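Local structure of CRP-like protein Clp (Xanthomonas campestris pv. campestris, 3IWZ) at residues D44-G49 and V100-R105; V58-V63 and Q107-E112; Q185-R190 and G221-L226. The protein acts as a homodimeric global transcription regulator that activates or represses virulence genes and apparently loses its hold on DNA when it binds cyclic di-GMP. All blocks are in the same frame, centred on the assembly; numbering follows the deposited sequence.

Interaction 1 of 3, residues D44-G49 and V100-R105; sequences DVFRPG and VILRTR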
loop_
_atom_site.group_PDB
_atom_site.type_symbol
_atom_site.label_atom_id
_atom_site.label_comp_id
_atom_site.label_asym_id
_atom_site.label_seq_id
_atom_site.Cartn_x
_atom_site.Cartn_y
_atom_site.Cartn_z
ATOM N N ASP D 44 12.353 15.988 -8.942
ATOM C CA ASP D 44 12.283 14.816 -8.083
ATOM C C ASP D 44 12.846 15.236 -6.715
ATOM O O ASP D 44 14.057 15.309 -6.537
ATOM C CB ASP D 44 13.107 13.668 -8.692
ATOM C CG ASP D 44 12.396 12.984 -9.865
ATOM O OD1 ASP D 44 11.294 13.417 -10.258
ATOM O OD2 ASP D 44 12.942 12.000 -10.400
ATOM N N VAL D 45 11.970 15.525 -5.756
ATOM C CA VAL D 45 12.405 15.957 -4.426
ATOM C C VAL D 45 13.359 14.977 -3.739
ATOM O O VAL D 45 14.216 15.388 -2.959
ATOM C CB VAL D 45 11.207 16.231 -3.499
ATOM C CG1 VAL D 45 11.700 16.889 -2.209
ATOM C CG2 VAL D 45 10.191 17.125 -4.205
ATOM N N PHE D 46 13.186 13.682 -4.001
ATOM C CA PHE D 46 14.078 12.647 -3.481
ATOM C C PHE D 46 13.837 11.337 -4.228
ATOM O O PHE D 46 12.706 11.032 -4.634
ATOM C CB PHE D 46 13.973 12.470 -1.942
ATOM C CG PHE D 46 12.669 11.906 -1.449
ATOM C CD1 PHE D 46 12.243 10.641 -1.832
ATOM C CD2 PHE D 46 11.886 12.632 -0.567
ATOM C CE1 PHE D 46 11.060 10.108 -1.347
ATOM C CE2 PHE D 46 10.696 12.107 -0.075
ATOM C CZ PHE D 46 10.283 10.843 -0.466
ATOM N N ARG D 47 14.915 10.580 -4.429
ATOM C CA ARG D 47 14.855 9.320 -5.158
ATOM C C ARG D 47 15.289 8.154 -4.266
ATOM O O ARG D 47 15.927 8.356 -3.231
ATOM C CB ARG D 47 15.754 9.423 -6.394
ATOM C CG ARG D 47 15.676 10.792 -7.063
ATOM C CD ARG D 47 16.276 10.828 -8.460
ATOM N NE ARG D 47 15.435 10.125 -9.420
ATOM C CZ ARG D 47 15.638 8.873 -9.807
ATOM N NH1 ARG D 47 16.665 8.185 -9.321
ATOM N NH2 ARG D 47 14.805 8.305 -10.664
ATOM N N PRO D 48 14.940 6.915 -4.648
ATOM C CA PRO D 48 15.354 5.798 -3.792
ATOM C C PRO D 48 16.853 5.882 -3.548
ATOM O O PRO D 48 17.621 6.079 -4.487
ATOM C CB PRO D 48 14.965 4.568 -4.615
ATOM C CG PRO D 48 13.781 5.043 -5.383
ATOM C CD PRO D 48 14.196 6.429 -5.823
ATOM N N GLY D 49 17.257 5.763 -2.287
ATOM C CA GLY D 49 18.671 5.812 -1.957
ATOM C C GLY D 49 19.061 7.005 -1.108
ATOM O O GLY D 49 19.985 6.928 -0.297
ATOM N N VAL D 100 11.097 5.241 -2.566
ATOM C CA VAL D 100 10.362 5.702 -3.741
ATOM C C VAL D 100 10.804 7.095 -4.171
ATOM O O VAL D 100 11.576 7.760 -3.473
ATOM C CB VAL D 100 8.838 5.775 -3.462
ATOM C CG1 VAL D 100 8.331 4.446 -2.948
ATOM C CG2 VAL D 100 8.543 6.879 -2.457
ATOM N N ILE D 101 10.283 7.522 -5.316
ATOM C CA ILE D 101 10.540 8.841 -5.879
ATOM C C ILE D 101 9.388 9.774 -5.532
ATOM O O ILE D 101 8.221 9.398 -5.662
ATOM C CB ILE D 101 10.587 8.835 -7.419
ATOM C CG1 ILE D 101 11.646 7.867 -7.936
ATOM C CG2 ILE D 101 10.875 10.243 -7.918
ATOM C CD1 ILE D 101 11.745 7.845 -9.469
ATOM N N LEU D 102 9.730 10.985 -5.095
ATOM C CA LEU D 102 8.759 12.030 -4.784
ATOM C C LEU D 102 9.020 13.091 -5.855
ATOM O O LEU D 102 10.044 13.781 -5.826
ATOM C CB LEU D 102 9.003 12.628 -3.401
ATOM C CG LEU D 102 8.166 13.869 -3.077
ATOM C CD1 LEU D 102 6.683 13.499 -3.045
ATOM C CD2 LEU D 102 8.604 14.455 -1.741
ATOM N N ARG D 103 8.091 13.217 -6.794
ATOM C CA ARG D 103 8.241 14.139 -7.913
ATOM C C ARG D 103 7.109 15.160 -8.024
ATOM O O ARG D 103 5.932 14.799 -8.054
ATOM C CB ARG D 103 8.351 13.294 -9.188
ATOM C CG ARG D 103 8.253 14.009 -10.517
ATOM C CD ARG D 103 8.289 12.974 -11.645
ATOM N NE ARG D 103 9.554 12.234 -11.665
ATOM C CZ ARG D 103 9.763 11.114 -12.356
ATOM N NH1 ARG D 103 8.792 10.580 -13.093
ATOM N NH2 ARG D 103 10.949 10.530 -12.315
ATOM N N THR D 104 7.469 16.442 -8.066
ATOM C CA THR D 104 6.481 17.515 -8.206
ATOM C C THR D 104 5.871 17.432 -9.609
ATOM O O THR D 104 6.581 17.204 -10.584
ATOM C CB THR D 104 7.123 18.915 -8.051
ATOM O OG1 THR D 104 8.106 19.110 -9.083
ATOM C CG2 THR D 104 7.775 19.061 -6.680
ATOM N N ARG D 105 4.560 17.612 -9.711
ATOM C CA ARG D 105 3.894 17.557 -11.013
ATOM C C ARG D 105 3.632 18.980 -11.472
ATOM O O ARG D 105 3.364 19.231 -12.645
ATOM C CB ARG D 105 2.572 16.809 -10.914
ATOM C CG ARG D 105 2.668 15.394 -10.395
ATOM C CD ARG D 105 1.269 14.827 -10.235
ATOM N NE ARG D 105 0.566 14.830 -11.513
ATOM C CZ ARG D 105 -0.656 15.320 -11.689
ATOM N NH1 ARG D 105 -1.310 15.849 -10.666
ATOM N NH2 ARG D 105 -1.223 15.279 -12.887
#

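Interaction 2 of 3, residues V58-V63 and Q107-E112; sequences VISGSV and QCELAE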
loop_
_atom_site.group_PDB
_atom_site.type_symbol
_atom_site.label_atom_id
_atom_site.label_comp_id
_atom_site.label_asym_id
_atom_site.label_seq_id
_atom_site.Cartn_x
_atom_site.Cartn_y
_atom_site.Cartn_z
ATOM N N VAL D 58 2.761 18.731 2.019
ATOM C CA VAL D 58 2.439 19.487 0.816
ATOM C C VAL D 58 1.547 20.679 1.145
ATOM O O VAL D 58 0.365 20.514 1.441
ATOM C CB VAL D 58 1.685 18.623 -0.226
ATOM C CG1 VAL D 58 1.458 19.429 -1.493
ATOM C CG2 VAL D 58 2.451 17.348 -0.525
ATOM N N ILE D 59 2.117 21.878 1.089
ATOM C CA ILE D 59 1.362 23.089 1.374
ATOM C C ILE D 59 0.565 23.518 0.149
ATOM O O ILE D 59 -0.598 23.919 0.251
ATOM C CB ILE D 59 2.293 24.241 1.815
ATOM C CG1 ILE D 59 2.808 23.966 3.234
ATOM C CG2 ILE D 59 1.539 25.572 1.758
ATOM C CD1 ILE D 59 3.637 25.080 3.839
ATOM N N SER D 60 1.200 23.437 -1.011
ATOM C CA SER D 60 0.556 23.795 -2.257
ATOM C C SER D 60 1.267 23.028 -3.343
ATOM O O SER D 60 2.446 22.715 -3.220
ATOM C CB SER D 60 0.682 25.296 -2.538
ATOM O OG SER D 60 1.983 25.630 -3.003
ATOM N N GLY D 61 0.547 22.724 -4.405
ATOM C CA GLY D 61 1.158 21.998 -5.492
ATOM C C GLY D 61 0.675 20.568 -5.575
ATOM O O GLY D 61 -0.136 20.097 -4.776
ATOM N N SER D 62 1.194 19.875 -6.572
ATOM C CA SER D 62 0.836 18.494 -6.811
ATOM C C SER D 62 2.145 17.718 -6.973
ATOM O O SER D 62 3.058 18.163 -7.676
ATOM C CB SER D 62 -0.024 18.414 -8.081
ATOM O OG SER D 62 -0.592 17.132 -8.271
ATOM N N VAL D 63 2.234 16.580 -6.291
ATOM C CA VAL D 63 3.403 15.712 -6.353
ATOM C C VAL D 63 2.968 14.295 -6.706
ATOM O O VAL D 63 1.780 13.962 -6.704
ATOM C CB VAL D 63 4.164 15.658 -5.003
ATOM C CG1 VAL D 63 4.717 17.041 -4.646
ATOM C CG2 VAL D 63 3.241 15.158 -3.911
ATOM N N GLN D 107 4.421 23.353 -9.801
ATOM C CA GLN D 107 5.281 24.109 -8.903
ATOM C C GLN D 107 4.707 23.818 -7.513
ATOM O O GLN D 107 3.491 23.801 -7.341
ATOM C CB GLN D 107 5.195 25.602 -9.231
ATOM C CG GLN D 107 6.261 26.466 -8.581
ATOM C CD GLN D 107 6.541 27.733 -9.381
ATOM O OE1 GLN D 107 6.357 28.847 -8.886
ATOM N NE2 GLN D 107 6.983 27.564 -10.629
ATOM N N CYS D 108 5.560 23.591 -6.523
ATOM C CA CYS D 108 5.050 23.264 -5.193
ATOM C C CYS D 108 5.697 23.970 -4.022
ATOM O O CYS D 108 6.843 24.404 -4.090
ATOM C CB CYS D 108 5.181 21.752 -4.931
ATOM S SG CYS D 108 4.312 20.679 -6.070
ATOM N N GLU D 109 4.940 24.053 -2.935
ATOM C CA GLU D 109 5.424 24.626 -1.691
ATOM C C GLU D 109 5.355 23.442 -0.720
ATOM O O GLU D 109 4.281 22.899 -0.477
ATOM C CB GLU D 109 4.512 25.754 -1.198
ATOM C CG GLU D 109 5.285 26.961 -0.684
ATOM C CD GLU D 109 4.646 27.621 0.520
ATOM O OE1 GLU D 109 3.447 27.974 0.448
ATOM O OE2 GLU D 109 5.352 27.796 1.537
ATOM N N LEU D 110 6.501 23.020 -0.201
ATOM C CA LEU D 110 6.540 21.897 0.729
ATOM C C LEU D 110 7.217 22.305 2.023
ATOM O O LEU D 110 8.279 22.918 2.008
ATOM C CB LEU D 110 7.307 20.714 0.123
ATOM C CG LEU D 110 6.851 20.181 -1.241
ATOM C CD1 LEU D 110 7.734 19.024 -1.656
ATOM C CD2 LEU D 110 5.402 19.745 -1.172
ATOM N N ALA D 111 6.593 21.968 3.142
ATOM C CA ALA D 111 7.155 22.277 4.443
ATOM C C ALA D 111 7.805 20.998 4.948
ATOM O O ALA D 111 7.136 19.975 5.074
ATOM C CB ALA D 111 6.056 22.724 5.398
ATOM N N GLU D 112 9.103 21.045 5.227
ATOM C CA GLU D 112 9.799 19.868 5.720
ATOM C C GLU D 112 10.245 20.004 7.174
ATOM O O GLU D 112 10.489 21.109 7.668
ATOM C CB GLU D 112 11.011 19.537 4.834
ATOM C CG GLU D 112 12.056 20.632 4.728
ATOM C CD GLU D 112 13.361 20.138 4.116
ATOM O OE1 GLU D 112 14.214 20.988 3.785
ATOM O OE2 GLU D 112 13.541 18.905 3.977
#

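Interaction 3 of 3, residues Q185-R190 and G221-L226; sequences QLRVSR and GKTVVL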
loop_
_atom_site.group_PDB
_atom_site.type_symbol
_atom_site.label_atom_id
_atom_site.label_comp_id
_atom_site.label_asym_id
_atom_site.label_seq_id
_atom_site.Cartn_x
_atom_site.Cartn_y
_atom_site.Cartn_z
ATOM N N GLN D 185 -11.449 17.029 -21.508
ATOM C CA GLN D 185 -10.068 17.217 -21.944
ATOM C C GLN D 185 -9.128 16.906 -20.784
ATOM O O GLN D 185 -9.010 17.692 -19.835
ATOM C CB GLN D 185 -9.845 18.656 -22.431
ATOM C CG GLN D 185 -8.379 18.993 -22.687
ATOM C CD GLN D 185 -7.716 18.004 -23.627
ATOM O OE1 GLN D 185 -7.835 18.106 -24.852
ATOM N NE2 GLN D 185 -7.026 17.024 -23.053
ATOM N N LEU D 186 -8.465 15.754 -20.870
ATOM C CA LEU D 186 -7.546 15.312 -19.826
ATOM C C LEU D 186 -6.105 15.333 -20.312
ATOM O O LEU D 186 -5.706 14.522 -21.151
ATOM C CB LEU D 186 -7.911 13.895 -19.370
ATOM C CG LEU D 186 -9.370 13.619 -18.988
ATOM C CD1 LEU D 186 -9.528 12.154 -18.608
ATOM C CD2 LEU D 186 -9.783 14.509 -17.831
ATOM N N ARG D 187 -5.324 16.259 -19.766
ATOM C CA ARG D 187 -3.924 16.395 -20.143
ATOM C C ARG D 187 -3.025 15.374 -19.456
ATOM O O ARG D 187 -2.606 15.572 -18.314
ATOM C CB ARG D 187 -3.435 17.814 -19.823
ATOM C CG ARG D 187 -2.002 18.093 -20.243
ATOM C CD ARG D 187 -1.718 19.593 -20.246
ATOM N NE ARG D 187 -2.076 20.228 -18.978
ATOM C CZ ARG D 187 -1.430 20.041 -17.831
ATOM N NH1 ARG D 187 -0.377 19.232 -17.777
ATOM N NH2 ARG D 187 -1.840 20.662 -16.734
ATOM N N VAL D 188 -2.737 14.282 -20.161
ATOM C CA VAL D 188 -1.864 13.234 -19.646
ATOM C C VAL D 188 -0.940 12.736 -20.756
ATOM O O VAL D 188 -1.395 12.159 -21.745
ATOM C CB VAL D 188 -2.667 12.027 -19.093
ATOM C CG1 VAL D 188 -1.711 10.935 -18.636
ATOM C CG2 VAL D 188 -3.535 12.465 -17.925
ATOM N N SER D 189 0.357 12.969 -20.585
ATOM C CA SER D 189 1.355 12.550 -21.558
ATOM C C SER D 189 1.395 11.031 -21.712
ATOM O O SER D 189 1.062 10.290 -20.783
ATOM C CB SER D 189 2.732 13.074 -21.140
ATOM O OG SER D 189 2.924 12.938 -19.741
ATOM N N ARG D 190 1.795 10.576 -22.897
ATOM C CA ARG D 190 1.884 9.150 -23.187
ATOM C C ARG D 190 2.814 8.475 -22.184
ATOM O O ARG D 190 2.611 7.321 -21.805
ATOM C CB ARG D 190 2.398 8.936 -24.619
ATOM C CG ARG D 190 2.668 7.480 -24.973
ATOM C CD ARG D 190 2.312 7.157 -26.428
ATOM N NE ARG D 190 3.245 7.707 -27.409
ATOM C CZ ARG D 190 3.179 7.463 -28.716
ATOM N NH1 ARG D 190 2.222 6.679 -29.200
ATOM N NH2 ARG D 190 4.074 7.989 -29.544
ATOM N N GLY D 221 -1.819 15.080 -29.449
ATOM C CA GLY D 221 -0.436 15.345 -29.078
ATOM C C GLY D 221 -0.008 15.187 -27.629
ATOM O O GLY D 221 0.699 14.235 -27.288
ATOM N N LYS D 222 -0.409 16.128 -26.777
ATOM C CA LYS D 222 -0.038 16.078 -25.368
ATOM C C LYS D 222 -1.259 15.841 -24.491
ATOM O O LYS D 222 -1.139 15.388 -23.349
ATOM C CB LYS D 222 0.637 17.389 -24.956
ATOM C CG LYS D 222 1.441 17.298 -23.672
ATOM C CD LYS D 222 2.578 16.299 -23.839
ATOM C CE LYS D 222 3.607 16.414 -22.730
ATOM N NZ LYS D 222 4.830 15.612 -23.037
ATOM N N THR D 223 -2.433 16.149 -25.034
ATOM C CA THR D 223 -3.681 15.989 -24.302
ATOM C C THR D 223 -4.575 14.879 -24.860
ATOM O O THR D 223 -4.337 14.361 -25.951
ATOM C CB THR D 223 -4.466 17.323 -24.283
ATOM O OG1 THR D 223 -4.099 18.113 -25.423
ATOM C CG2 THR D 223 -4.164 18.100 -23.013
ATOM N N VAL D 224 -5.606 14.519 -24.096
ATOM C CA VAL D 224 -6.543 13.470 -24.494
ATOM C C VAL D 224 -7.982 13.905 -24.263
ATOM O O VAL D 224 -8.354 14.275 -23.147
ATOM C CB VAL D 224 -6.313 12.180 -23.689
ATOM C CG1 VAL D 224 -7.383 11.149 -24.036
ATOM C CG2 VAL D 224 -4.931 11.637 -23.967
ATOM N N VAL D 225 -8.797 13.850 -25.311
ATOM C CA VAL D 225 -10.191 14.240 -25.176
ATOM C C VAL D 225 -11.047 12.981 -25.136
ATOM O O VAL D 225 -11.417 12.438 -26.171
ATOM C CB VAL D 225 -10.647 15.135 -26.350
ATOM C CG1 VAL D 225 -11.996 15.756 -26.025
ATOM C CG2 VAL D 225 -9.613 16.221 -26.622
ATOM N N LEU D 226 -11.346 12.520 -23.929
ATOM C CA LEU D 226 -12.153 11.318 -23.739
ATOM C C LEU D 226 -13.605 11.605 -24.067
ATOM O O LEU D 226 -14.274 12.326 -23.331
ATOM C CB LEU D 226 -12.067 10.833 -22.288
ATOM C CG LEU D 226 -12.882 9.579 -21.939
ATOM C CD1 LEU D 226 -12.147 8.331 -22.427
ATOM C CD2 LEU D 226 -13.095 9.502 -20.435
#

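Interaction 1 of 3, residues D44-G49 and V100-R105
D44 OD2 is gripped by two arginines. It accepts from R103 NH2 across the contact at 3.1 Å, through its syn lone pair, and from R47 NE, three residues along the same segment, at 3.3 Å through its anti lone pair. The other oxygen, OD1, takes R103 NE at 2.5 Å, also on the syn side, which makes the R103 grip side-on with the two flat groups only 14° apart. E74 gives R103 NH2 a second acidic partner.

I101 sits beside this network, its CD1 3.3 Å from R47 NH2 and its CG2 against the D44 carboxylate. The other side of the pairing is mostly apolar. L102 CB lies over the centre of the F46 ring, 3.7 Å from the centroid, in a CH-pi contact, while L102 CD2 packs on both F46 CE2 and V45 CB. V100 O meets the ring at its edge, 3.2 Å from F46 CE1. Between the two sides, L102 N donates to F46 O at 3.0 Å.

This is an edge of the cyclic nucleotide-binding beta-roll, where strand 44-46 runs antiparallel to strand 101-104. Two oxygens taking three N-H bonds should keep D44 ionised and its carboxylate fixed in rotation, while the acid offsets the two neighbouring positive charges.

Interaction 2 of 3, residues V58-V63 and Q107-E112
A classic beta bulge joins the two segments: I59 and S60 both face E109, and the single carbonyl oxygen of E109 accepts from both of their amides. I59 N reaches E109 O at 2.9 Å and S60 N reaches it at 3.2 Å, the latter in the carbonyl plane on a lone pair. The return bond, E109 N to S60 O, is 2.8 Å long. The extra residue shifts the register by one where the chain turns a corner at I59, between strand 54-58 of one sheet and strand 63-68 of the other in the cyclic nucleotide-binding beta-roll.

The buried side is made by V58, V63, C108 and L110. C108 SG is wedged against the turn, 3.2 Å from S62 O, and V63 CG1 closes on the same sulfur. L110 CD2 packs 3.6 Å from V58 CA and also meets V58 CG2, the two side chains lying side by side and pointing the same way.

On the side of I59, S60 and E109 the residues are partly exposed, though they still touch closely. The E109 side chain is bent at chi2 and crosses I59 obliquely, its OE1 lying near the methyl CG2; the charge of its carboxylate is met by R36, in a salt bridge from strand 35-39. S60 OG lies against E109 CB. I59 CD1 continues to the methyl CB of A111, 3.7 Å away.

G61 serves the turn in two ways. Its positive phi (108°) suits a glycine, and its CA sits 3.5 Å from Q107 O and 3.5 Å from C108 SG, where a CB would collide with the sulfur.

Interaction 3 of 3, residues Q185-R190 and G221-L226
L186 and V224 carry the backbone bonding, as a hydrogen-bonded antiparallel pair. L186 N donates to V224 O at 2.7 Å, and V224 N returns a bond to L186 O at 2.9 Å. The second is the more bent, 138° at the hydrogen.

Side-chain contacts across the strands lie largely on the side of Q185 and V225, a non-hydrogen-bonded pair. Q185 has CG anti to its backbone N (chi1 171°) and then bends at chi2. The placement of its whole amide is doubtful, since NE2 is modelled too close to T223 CB and beside V224 N, a second donor, and nothing can be drawn from either end of it. The methyl CG2 of T223 rests against R187, 3.3 Å from CB and 3.5 Å from CG, and T223 OG1 is held by the carbonyl of R220. Farther along, the K222 chain reaches S189, CE and NZ each 3.8 Å from its CB.

Packing on helix 160-172 comes from L186 on S172, L226 on H169 and S172, and V188 on L171.

S189 is at the N-cap position of helix 190-197, the first helix of the predicted helix-turn-helix. Strands 183-186 and 223-227 are the two central strands of the four-stranded sheet that accompanies it, with 217-220 and 223-227 as the wing hairpin, as in the winged helix-turn-helix domain of the CRP family.

Overall arrangement
Interactions 1 and 2 belong to the cyclic nucleotide-binding domain and interaction 3 to the DNA-binding domain. The first two have centres 13 Å apart and interlock along the chain, their segments alternating; strands 101-104 and 108-114 follow each other but lie in different sheets of the beta-roll. They touch directly, R105 N lying 2.6 Å from S62 O in a probable hydrogen bond and L102 CD1 packing on V63 CB. Interaction 3 comes later in sequence, its centre about 24 Å from those of both others. The two domains nevertheless come close near S189, whose side chain is about 5 Å from that of R42, consistent with c-di-GMP acting by changing how they are arranged.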